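Local coordinates for 3-ketosteroid-delta4-5alpha-dehydrogenase (Rhodococcus jostii, PDB 4AT2), which catalyses the FAD-dependent desaturation of ring A of 3-ketosteroids to the delta4 product, an oxidative step of bacterial steroid catabolism, at residues Gly155-Phe160 / Thr371-Phe376; Ala312-Pro317 / Arg441-Gly446; Pro381-Glu386 / Ala437-Gly442. All coordinates share one frame; numbering follows the deposited sequence.

Contact 1. Residues Gly155-Phe160 / Thr371-Phe376. With ASD (4-androstene-3-17-dione), chain B.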
loop_
_atom_site.group_PDB
_atom_site.type_symbol
_atom_site.label_atom_id
_atom_site.label_comp_id
_atom_site.label_asym_id
_atom_site.label_seq_id
_atom_site.Cartn_x
_atom_site.Cartn_y
_atom_site.Cartn_z
ATOM N N GLY A 155 -3.660 -21.269 17.985
ATOM C CA GLY A 155 -4.974 -21.416 17.366
ATOM C C GLY A 155 -5.507 -20.080 16.888
ATOM O O GLY A 155 -4.921 -19.035 17.167
ATOM N N TRP A 156 -6.626 -20.127 16.176
ATOM C CA TRP A 156 -7.268 -18.936 15.642
ATOM C C TRP A 156 -8.243 -18.334 16.617
ATOM O O TRP A 156 -8.508 -17.131 16.575
ATOM C CB TRP A 156 -7.989 -19.288 14.349
ATOM C CG TRP A 156 -7.103 -19.406 13.136
ATOM C CD1 TRP A 156 -6.827 -20.553 12.383
ATOM C CD2 TRP A 156 -6.382 -18.324 12.451
ATOM N NE1 TRP A 156 -6.004 -20.252 11.325
ATOM C CE2 TRP A 156 -5.704 -18.937 11.306
ATOM C CE3 TRP A 156 -6.246 -16.950 12.660
ATOM C CZ2 TRP A 156 -4.930 -18.190 10.416
ATOM C CZ3 TRP A 156 -5.455 -16.210 11.763
ATOM C CH2 TRP A 156 -4.820 -16.818 10.662
ATOM N N GLU A 157 -8.795 -19.167 17.496
ATOM C CA GLU A 157 -9.655 -18.701 18.588
ATOM C C GLU A 157 -9.689 -19.725 19.728
ATOM O O GLU A 157 -9.234 -20.859 19.559
ATOM C CB GLU A 157 -11.073 -18.378 18.090
ATOM C CG GLU A 157 -11.696 -19.389 17.155
ATOM C CD GLU A 157 -13.002 -18.886 16.547
ATOM O OE1 GLU A 157 -13.981 -18.702 17.305
ATOM O OE2 GLU A 157 -13.055 -18.672 15.315
ATOM N N PRO A 158 -10.197 -19.325 20.907
ATOM C CA PRO A 158 -10.271 -20.302 21.992
ATOM C C PRO A 158 -11.248 -21.417 21.587
ATOM O O PRO A 158 -12.340 -21.104 21.107
ATOM C CB PRO A 158 -10.829 -19.481 23.165
ATOM C CG PRO A 158 -10.574 -18.053 22.809
ATOM C CD PRO A 158 -10.715 -18.006 21.318
ATOM N N PRO A 159 -10.840 -22.692 21.718
ATOM C CA PRO A 159 -11.742 -23.817 21.410
ATOM C C PRO A 159 -12.938 -23.876 22.349
ATOM O O PRO A 159 -13.996 -24.389 21.969
ATOM C CB PRO A 159 -10.861 -25.053 21.616
ATOM C CG PRO A 159 -9.689 -24.585 22.407
ATOM C CD PRO A 159 -9.467 -23.163 21.972
ATOM N N PHE A 160 -12.762 -23.346 23.556
ATOM C CA PHE A 160 -13.814 -23.346 24.561
ATOM C C PHE A 160 -14.245 -21.905 24.852
ATOM O O PHE A 160 -13.998 -21.001 24.044
ATOM C CB PHE A 160 -13.333 -24.100 25.809
ATOM C CG PHE A 160 -12.690 -25.433 25.500
ATOM C CD1 PHE A 160 -13.443 -26.475 24.948
ATOM C CD2 PHE A 160 -11.334 -25.653 25.749
ATOM C CE1 PHE A 160 -12.855 -27.703 24.652
ATOM C CE2 PHE A 160 -10.743 -26.882 25.461
ATOM C CZ PHE A 160 -11.504 -27.905 24.913
ATOM N N THR A 371 -5.705 -29.786 20.461
ATOM C CA THR A 371 -6.999 -29.140 20.637
ATOM C C THR A 371 -7.080 -27.858 19.823
ATOM O O THR A 371 -6.231 -26.976 19.960
ATOM C CB THR A 371 -7.248 -28.822 22.125
ATOM O OG1 THR A 371 -7.139 -30.027 22.896
ATOM C CG2 THR A 371 -8.631 -28.202 22.331
ATOM N N THR A 372 -8.115 -27.747 18.994
ATOM C CA THR A 372 -8.278 -26.571 18.141
ATOM C C THR A 372 -9.740 -26.197 17.893
ATOM O O THR A 372 -10.615 -27.068 17.835
ATOM C CB THR A 372 -7.542 -26.721 16.789
ATOM O OG1 THR A 372 -7.733 -25.532 16.018
ATOM C CG2 THR A 372 -8.073 -27.928 15.973
ATOM N N ALA A 373 -9.983 -24.894 17.725
ATOM C CA ALA A 373 -11.294 -24.396 17.320
ATOM C C ALA A 373 -11.549 -24.619 15.826
ATOM O O ALA A 373 -12.676 -24.478 15.361
ATOM C CB ALA A 373 -11.442 -22.918 17.671
ATOM N N THR A 374 -10.506 -24.966 15.075
ATOM C CA THR A 374 -10.608 -25.052 13.616
ATOM C C THR A 374 -10.104 -26.410 13.085
ATOM O O THR A 374 -9.179 -26.447 12.286
ATOM C CB THR A 374 -9.870 -23.874 12.909
ATOM O OG1 THR A 374 -8.484 -23.862 13.278
ATOM C CG2 THR A 374 -10.466 -22.521 13.281
ATOM N N PRO A 375 -10.716 -27.534 13.528
ATOM C CA PRO A 375 -10.253 -28.839 13.029
ATOM C C PRO A 375 -10.432 -28.984 11.513
ATOM O O PRO A 375 -9.732 -29.779 10.884
ATOM C CB PRO A 375 -11.139 -29.843 13.790
ATOM C CG PRO A 375 -12.386 -29.071 14.080
ATOM C CD PRO A 375 -11.907 -27.673 14.387
ATOM N N PHE A 376 -11.344 -28.199 10.941
ATOM C CA PHE A 376 -11.598 -28.194 9.496
ATOM C C PHE A 376 -10.437 -27.584 8.697
ATOM O O PHE A 376 -10.384 -27.701 7.470
ATOM C CB PHE A 376 -12.926 -27.482 9.186
ATOM C CG PHE A 376 -13.064 -26.129 9.839
ATOM C CD1 PHE A 376 -12.603 -24.980 9.195
ATOM C CD2 PHE A 376 -13.655 -26.000 11.103
ATOM C CE1 PHE A 376 -12.726 -23.729 9.793
ATOM C CE2 PHE A 376 -13.781 -24.747 11.701
ATOM C CZ PHE A 376 -13.313 -23.615 11.045
HETATM C C1 ASD B . -10.174 -12.706 11.231
HETATM C C10 ASD B . -9.682 -13.992 11.919
HETATM C C11 ASD B . -9.945 -15.342 9.729
HETATM C C12 ASD B . -10.475 -16.596 8.990
HETATM C C13 ASD B . -10.220 -17.853 9.816
HETATM C C14 ASD B . -10.844 -17.666 11.198
HETATM C C15 ASD B . -10.950 -19.077 11.795
HETATM C C16 ASD B . -11.384 -19.942 10.599
HETATM C C17 ASD B . -10.950 -19.098 9.411
HETATM C C18 ASD B . -8.737 -18.240 9.803
HETATM C C19 ASD B . -8.155 -14.065 11.849
HETATM C C2 ASD B . -9.728 -11.401 11.926
HETATM C C3 ASD B . -9.871 -11.478 13.431
HETATM C C4 ASD B . -10.186 -12.784 14.063
HETATM C C5 ASD B . -10.052 -13.954 13.394
HETATM C C6 ASD B . -10.227 -15.244 14.185
HETATM C C7 ASD B . -10.906 -16.342 13.368
HETATM C C8 ASD B . -10.212 -16.530 12.020
HETATM C C9 ASD B . -10.340 -15.209 11.219
HETATM O O1 ASD B . -9.758 -10.466 14.123
HETATM O O2 ASD B . -11.150 -19.406 8.243
HETATM O O HOH W 1 -7.787 -22.577 15.666
HETATM O O HOH W 2 -7.956 -22.962 18.535
#
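The run from Trp-156 to Phe-160 lies at 123° to that from Thr-371 to Thr-374, and the nearest pair of CA atoms, those of Pro-159 and Ala-373, is 4.2 Å apart. The methyl of Ala-373 sits in the bend of the first loop, its CB 3.6 Å from both CG and the backbone O of Glu-157, with CA of Pro-159 a little further off. Next to it the CG2 methyl of Thr-371 lies against the Pro-159 ring and reaches CZ at the far end of Phe-160. Two waters bridge the loops. One takes a bond from Trp-156 N and gives one to Thr-374 OG1; the other donates to Glu-157 O and accepts from Ala-373 N at 2.9 Å. An ST turn shapes the second loop: Thr-372 OG1 receives the N-H of Thr-374 at 3.0 Å, nearly straight at 168°, and both threonine hydroxyls are also hydrogen-bonded to Asp-316. Trp-156, Glu-157 and Thr-374 line part of the steroid pocket. Trp-156 presents an indole face to 4-androstene-3,17-dione, the angular methyl C18 standing 3.4 Å above the ring plane over its centre and CZ3 coming 3.4 Å from the C19 methyl, while Thr-374 OG1 lies in that plane at the edge, 3.8 Å from CD1. With its hydroxyl wedged between the backbone N and the carbonyl carbon (chi1 59°), Thr-374 sends CG2 out to the steroid five-membered ring, 3.8 Å from C15. Glu-157 reaches the same ligand by an extended chain; its OE2 lies near C7 and is hydrogen-bonded to Thr-195. Phe-376 closes in with its ring edge near C16, the CA of Thr-374 resting over one of its faces, offset toward the rim.

Contact 2. Residues Ala312-Pro317 / Arg441-Gly446. With ASD (4-androstene-3-17-dione), chain B.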
loop_
_atom_site.group_PDB
_atom_site.type_symbol
_atom_site.label_atom_id
_atom_site.label_comp_id
_atom_site.label_asym_id
_atom_site.label_seq_id
_atom_site.Cartn_x
_atom_site.Cartn_y
_atom_site.Cartn_z
ATOM N N ALA A 312 -5.673 -13.693 6.441
ATOM C CA ALA A 312 -5.765 -14.970 7.143
ATOM C C ALA A 312 -5.039 -16.032 6.325
ATOM O O ALA A 312 -4.772 -15.830 5.150
ATOM C CB ALA A 312 -7.219 -15.354 7.347
ATOM N N PHE A 313 -4.734 -17.159 6.959
ATOM C CA PHE A 313 -3.953 -18.230 6.348
ATOM C C PHE A 313 -4.668 -19.502 6.766
ATOM O O PHE A 313 -4.654 -19.854 7.946
ATOM C CB PHE A 313 -2.530 -18.164 6.926
ATOM C CG PHE A 313 -1.544 -19.112 6.295
ATOM C CD1 PHE A 313 -1.222 -19.021 4.942
ATOM C CD2 PHE A 313 -0.878 -20.057 7.079
ATOM C CE1 PHE A 313 -0.282 -19.873 4.374
ATOM C CE2 PHE A 313 0.057 -20.916 6.518
ATOM C CZ PHE A 313 0.363 -20.821 5.166
ATOM N N VAL A 314 -5.332 -20.169 5.819
ATOM C CA VAL A 314 -6.328 -21.185 6.186
ATOM C C VAL A 314 -5.742 -22.578 6.425
ATOM O O VAL A 314 -6.058 -23.554 5.747
ATOM C CB VAL A 314 -7.557 -21.206 5.245
ATOM C CG1 VAL A 314 -8.416 -19.962 5.471
ATOM C CG2 VAL A 314 -7.136 -21.350 3.788
ATOM N N CYS A 315 -4.878 -22.650 7.424
ATOM C CA CYS A 315 -4.323 -23.903 7.892
ATOM C C CYS A 315 -4.309 -23.835 9.415
ATOM O O CYS A 315 -4.184 -22.754 9.991
ATOM C CB CYS A 315 -2.914 -24.098 7.325
ATOM S SG CYS A 315 -2.161 -25.685 7.758
ATOM N N ASP A 316 -4.451 -24.974 10.079
ATOM C CA ASP A 316 -4.558 -24.951 11.523
ATOM C C ASP A 316 -3.216 -24.624 12.198
ATOM O O ASP A 316 -2.198 -25.238 11.873
ATOM C CB ASP A 316 -5.073 -26.283 12.056
ATOM C CG ASP A 316 -5.407 -26.199 13.509
ATOM O OD1 ASP A 316 -6.441 -25.575 13.820
ATOM O OD2 ASP A 316 -4.619 -26.705 14.339
ATOM N N PRO A 317 -3.218 -23.678 13.150
ATOM C CA PRO A 317 -1.959 -23.313 13.811
ATOM C C PRO A 317 -1.269 -24.426 14.603
ATOM O O PRO A 317 -0.054 -24.366 14.794
ATOM C CB PRO A 317 -2.380 -22.153 14.731
ATOM C CG PRO A 317 -3.526 -21.523 13.998
ATOM C CD PRO A 317 -4.296 -22.727 13.498
ATOM N N ARG A 441 0.278 -23.097 -1.006
ATOM C CA ARG A 441 0.247 -22.038 -2.020
ATOM C C ARG A 441 -1.187 -21.564 -2.221
ATOM O O ARG A 441 -2.104 -22.377 -2.326
ATOM C CB ARG A 441 0.849 -22.540 -3.331
ATOM C CG ARG A 441 2.334 -22.835 -3.200
ATOM C CD ARG A 441 2.901 -23.472 -4.451
ATOM N NE ARG A 441 2.345 -24.795 -4.685
ATOM C CZ ARG A 441 2.807 -25.628 -5.613
ATOM N NH1 ARG A 441 3.828 -25.261 -6.380
ATOM N NH2 ARG A 441 2.251 -26.821 -5.776
ATOM N N GLY A 442 -1.388 -20.244 -2.239
ATOM C CA GLY A 442 -2.734 -19.689 -2.415
ATOM C C GLY A 442 -3.689 -19.965 -1.264
ATOM O O GLY A 442 -4.884 -20.217 -1.471
ATOM N N PHE A 443 -3.168 -19.885 -0.041
ATOM C CA PHE A 443 -3.954 -20.164 1.157
ATOM C C PHE A 443 -4.331 -18.912 1.947
ATOM O O PHE A 443 -4.744 -18.996 3.099
ATOM C CB PHE A 443 -3.207 -21.157 2.060
ATOM C CG PHE A 443 -3.667 -22.576 1.896
ATOM C CD1 PHE A 443 -3.531 -23.226 0.673
ATOM C CD2 PHE A 443 -4.244 -23.254 2.963
ATOM C CE1 PHE A 443 -3.956 -24.543 0.512
ATOM C CE2 PHE A 443 -4.675 -24.566 2.805
ATOM C CZ PHE A 443 -4.527 -25.204 1.585
ATOM N N THR A 444 -4.230 -17.752 1.311
ATOM C CA THR A 444 -4.545 -16.511 2.004
ATOM C C THR A 444 -5.820 -15.866 1.481
ATOM O O THR A 444 -6.224 -16.078 0.333
ATOM C CB THR A 444 -3.389 -15.505 1.892
ATOM O OG1 THR A 444 -3.111 -15.261 0.510
ATOM C CG2 THR A 444 -2.129 -16.046 2.592
ATOM N N LEU A 445 -6.461 -15.086 2.344
ATOM C CA LEU A 445 -7.600 -14.259 1.944
ATOM C C LEU A 445 -7.708 -13.168 2.984
ATOM O O LEU A 445 -7.203 -13.322 4.092
ATOM C CB LEU A 445 -8.893 -15.081 1.869
ATOM C CG LEU A 445 -9.502 -15.653 3.155
ATOM C CD1 LEU A 445 -10.796 -16.377 2.809
ATOM C CD2 LEU A 445 -8.542 -16.595 3.880
ATOM N N GLY A 446 -8.339 -12.052 2.655
ATOM C CA GLY A 446 -8.335 -10.976 3.636
ATOM C C GLY A 446 -9.393 -9.917 3.480
ATOM O O GLY A 446 -10.281 -10.020 2.629
HETATM C C1 ASD B . -10.174 -12.706 11.231
HETATM C C10 ASD B . -9.682 -13.992 11.919
HETATM C C11 ASD B . -9.945 -15.342 9.729
HETATM C C12 ASD B . -10.475 -16.596 8.990
HETATM C C13 ASD B . -10.220 -17.853 9.816
HETATM C C14 ASD B . -10.844 -17.666 11.198
HETATM C C15 ASD B . -10.950 -19.077 11.795
HETATM C C16 ASD B . -11.384 -19.942 10.599
HETATM C C17 ASD B . -10.950 -19.098 9.411
HETATM C C18 ASD B . -8.737 -18.240 9.803
HETATM C C19 ASD B . -8.155 -14.065 11.849
HETATM C C2 ASD B . -9.728 -11.401 11.926
HETATM C C3 ASD B . -9.871 -11.478 13.431
HETATM C C4 ASD B . -10.186 -12.784 14.063
HETATM C C5 ASD B . -10.052 -13.954 13.394
HETATM C C6 ASD B . -10.227 -15.244 14.185
HETATM C C7 ASD B . -10.906 -16.342 13.368
HETATM C C8 ASD B . -10.212 -16.530 12.020
HETATM C C9 ASD B . -10.340 -15.209 11.219
HETATM O O1 ASD B . -9.758 -10.466 14.123
HETATM O O2 ASD B . -11.150 -19.406 8.243
#
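Ala-312 N donates to Leu-445 O in the shortest hydrogen bond between the segments, 2.8 Å long. The return bond, from Leu-445 N to Ala-312 O, is weak. Beyond it Val-314 N reaches Phe-443 O at 3.0 Å. Strands 309-313 and 444-452 thus pair antiparallel, Ala-312 and Leu-445 forming a hydrogen-bonded pair and Phe-313 and Thr-444 a non-hydrogen-bonded one, before an inverse gamma turn centred on Val-314 ends the ladder. The face carrying Ala-312 and Leu-445 looks onto 4-androstene-3,17-dione: Ala-312 CB is 3.6 Å from C11, and Val-314 CG1 touches Leu-445 CD2 and also approaches O2, the 17-ketone oxygen. On the other face Phe-313 holds CG anti to the backbone N (chi1 -174°), which carries its ring edge to Thr-444 CG2 and its CE1 to Phe-443 CB. The Phe-443 ring turns its own edge to the Val-314 carbonyl, its CD2 3.3 Å from Val-314 O and 3.6 Å from Val-314 CG2. Were Phe-443 an alanine, the ring edge would be lost, which is likely to leave a gap beside Val-314 O and strip Val-314 CG2 of its aromatic neighbour.

Contact 3. Residues Pro381-Glu386 / Ala437-Gly442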
loop_
_atom_site.group_PDB
_atom_site.type_symbol
_atom_site.label_atom_id
_atom_site.label_comp_id
_atom_site.label_asym_id
_atom_site.label_seq_id
_atom_site.Cartn_x
_atom_site.Cartn_y
_atom_site.Cartn_z
ATOM N N PRO A 381 -1.191 -33.579 4.187
ATOM C CA PRO A 381 0.003 -33.432 3.357
ATOM C C PRO A 381 -0.275 -33.817 1.907
ATOM O O PRO A 381 -1.002 -34.794 1.648
ATOM C CB PRO A 381 0.984 -34.448 3.964
ATOM C CG PRO A 381 0.464 -34.725 5.334
ATOM C CD PRO A 381 -1.026 -34.640 5.192
ATOM N N LYS A 382 0.308 -33.069 0.972
ATOM C CA LYS A 382 0.253 -33.439 -0.444
ATOM C C LYS A 382 1.339 -34.460 -0.778
ATOM O O LYS A 382 1.084 -35.435 -1.504
ATOM C CB LYS A 382 0.388 -32.209 -1.344
ATOM C CG LYS A 382 0.408 -32.560 -2.832
ATOM C CD LYS A 382 0.226 -31.351 -3.735
ATOM C CE LYS A 382 -1.226 -30.901 -3.793
ATOM N NZ LYS A 382 -1.386 -29.645 -4.582
ATOM N N TRP A 383 2.540 -34.237 -0.255
ATOM C CA TRP A 383 3.662 -35.145 -0.499
ATOM C C TRP A 383 4.176 -35.739 0.773
ATOM O O TRP A 383 4.157 -35.104 1.820
ATOM C CB TRP A 383 4.821 -34.431 -1.175
ATOM C CG TRP A 383 4.503 -33.685 -2.445
ATOM C CD1 TRP A 383 4.504 -34.177 -3.750
ATOM C CD2 TRP A 383 4.185 -32.259 -2.575
ATOM N NE1 TRP A 383 4.202 -33.182 -4.648
ATOM C CE2 TRP A 383 3.990 -32.009 -4.006
ATOM C CE3 TRP A 383 4.028 -31.203 -1.672
ATOM C CZ2 TRP A 383 3.673 -30.746 -4.497
ATOM C CZ3 TRP A 383 3.704 -29.937 -2.181
ATOM C CH2 TRP A 383 3.525 -29.718 -3.557
ATOM N N ALA A 384 4.659 -36.972 0.691
ATOM C CA ALA A 384 5.317 -37.609 1.820
ATOM C C ALA A 384 6.421 -38.513 1.316
ATOM O O ALA A 384 6.253 -39.219 0.312
ATOM C CB ALA A 384 4.326 -38.389 2.670
ATOM N N ALA A 385 7.546 -38.498 2.022
ATOM C CA ALA A 385 8.726 -39.228 1.592
ATOM C C ALA A 385 9.536 -39.698 2.784
ATOM O O ALA A 385 9.383 -39.186 3.891
ATOM C CB ALA A 385 9.584 -38.349 0.688
ATOM N N GLU A 386 10.413 -40.666 2.541
ATOM C CA GLU A 386 11.284 -41.209 3.575
ATOM C C GLU A 386 12.418 -40.245 3.907
ATOM O O GLU A 386 12.934 -40.267 5.022
ATOM C CB GLU A 386 11.877 -42.550 3.124
ATOM C CG GLU A 386 10.868 -43.684 2.987
ATOM C CD GLU A 386 10.168 -44.005 4.296
ATOM O OE1 GLU A 386 10.864 -44.306 5.293
ATOM O OE2 GLU A 386 8.915 -43.947 4.334
ATOM N N ALA A 437 5.090 -32.760 3.244
ATOM C CA ALA A 437 4.915 -31.347 2.928
ATOM C C ALA A 437 3.460 -31.061 2.612
ATOM O O ALA A 437 2.823 -31.772 1.824
ATOM C CB ALA A 437 5.810 -30.925 1.773
ATOM N N LEU A 438 2.929 -30.024 3.244
ATOM C CA LEU A 438 1.607 -29.509 2.924
ATOM C C LEU A 438 1.772 -28.416 1.881
ATOM O O LEU A 438 2.617 -27.534 2.036
ATOM C CB LEU A 438 0.948 -28.894 4.165
ATOM C CG LEU A 438 0.358 -29.790 5.260
ATOM C CD1 LEU A 438 1.403 -30.721 5.877
ATOM C CD2 LEU A 438 -0.277 -28.891 6.326
ATOM N N ASP A 439 0.951 -28.476 0.833
ATOM C CA ASP A 439 0.919 -27.430 -0.193
ATOM C C ASP A 439 0.028 -26.281 0.274
ATOM O O ASP A 439 -1.200 -26.402 0.299
ATOM C CB ASP A 439 0.392 -28.010 -1.511
ATOM C CG ASP A 439 0.528 -27.050 -2.677
ATOM O OD1 ASP A 439 0.876 -25.867 -2.463
ATOM O OD2 ASP A 439 0.271 -27.493 -3.820
ATOM N N LEU A 440 0.661 -25.178 0.662
ATOM C CA LEU A 440 -0.056 -24.029 1.205
ATOM C C LEU A 440 0.106 -22.824 0.285
ATOM O O LEU A 440 0.088 -21.675 0.728
ATOM C CB LEU A 440 0.417 -23.722 2.635
ATOM C CG LEU A 440 0.244 -24.873 3.632
ATOM C CD1 LEU A 440 0.860 -24.533 4.987
ATOM C CD2 LEU A 440 -1.222 -25.209 3.800
ATOM N N ARG A 441 0.278 -23.097 -1.006
ATOM C CA ARG A 441 0.247 -22.038 -2.020
ATOM C C ARG A 441 -1.187 -21.564 -2.221
ATOM O O ARG A 441 -2.104 -22.377 -2.326
ATOM C CB ARG A 441 0.849 -22.540 -3.331
ATOM C CG ARG A 441 2.334 -22.835 -3.200
ATOM C CD ARG A 441 2.901 -23.472 -4.451
ATOM N NE ARG A 441 2.345 -24.795 -4.685
ATOM C CZ ARG A 441 2.807 -25.628 -5.613
ATOM N NH1 ARG A 441 3.828 -25.261 -6.380
ATOM N NH2 ARG A 441 2.251 -26.821 -5.776
ATOM N N GLY A 442 -1.388 -20.244 -2.239
ATOM C CA GLY A 442 -2.734 -19.689 -2.415
ATOM C C GLY A 442 -3.689 -19.965 -1.264
ATOM O O GLY A 442 -4.884 -20.217 -1.471
#
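Pro-381 lies alongside Leu-438, both side chains pointing the same way, with CG of Pro-381 4.1 Å from CD1 of Leu-438. A classic beta bulge follows at once, where edge strand 383-385 joins strand 435-439 in a four-stranded antiparallel sheet: Lys-382 and Trp-383 both face Ala-437. Ala-437 O accepts both amides, a bent bond from Lys-382 N at 3.0 Å and a straighter one from Trp-383 N, 172° at the hydrogen. The side chain of Lys-382 leaves anti to its own backbone nitrogen (chi1 177°), lays CG over the centre of one face of the Trp-383 indole, then bends at chi3 so that NZ forms a salt bridge with Asp-439 OD2 at 2.8 Å, on the anti side of the carboxylate. Trp-383 returns a backbone bond, accepting Ala-437 N on its O, and the two residues form the hydrogen-bonded pair of the ladder. Its indole lies along the second strand, CE3 against the Ala-437 methyl and CZ3 3.9 Å from Asp-439 CB, while the outer edge at CH2 faces the Arg-441 guanidinium. Met-395 and, from helix 388-394, Leu-391 and Asp-394 also pack on the tryptophan. The carboxylate probably offsets the like charges of Lys-382 and Arg-441. Arg-441 grips Asp-439 side-on, NE on OD1 at 2.9 Å and NH2 on OD2, so that OD2 holds two donors, Lys-382 NZ and Arg-441 NH2. OD1 of Asp-439 also accepts Arg-441 N at 3.2 Å in an Asx turn, and N and NE come from opposite faces of the carboxylate plane.

The contacts lead from the steroid pocket outward. Contacts 1 and 2 have centres 15 Å apart and both touch 4-androstene-3,17-dione; their segments alternate along the chain, and they meet directly where Asp-316 reaches the threonines of the 371-376 loop. Contact 3 has its centre 15 Å from contact 2 and 22 Å from contact 1, which it does not touch and which closes along the chain before it opens. Contacts 2 and 3 share Arg-441 and Gly-442, which lie in the short connection between strand 435-439 of the four-stranded sheet and strand 444-452 of the three-stranded one, and Leu-440 packs on Phe-313. A continuous backbone therefore ties the pocket wall to a peripheral sheet.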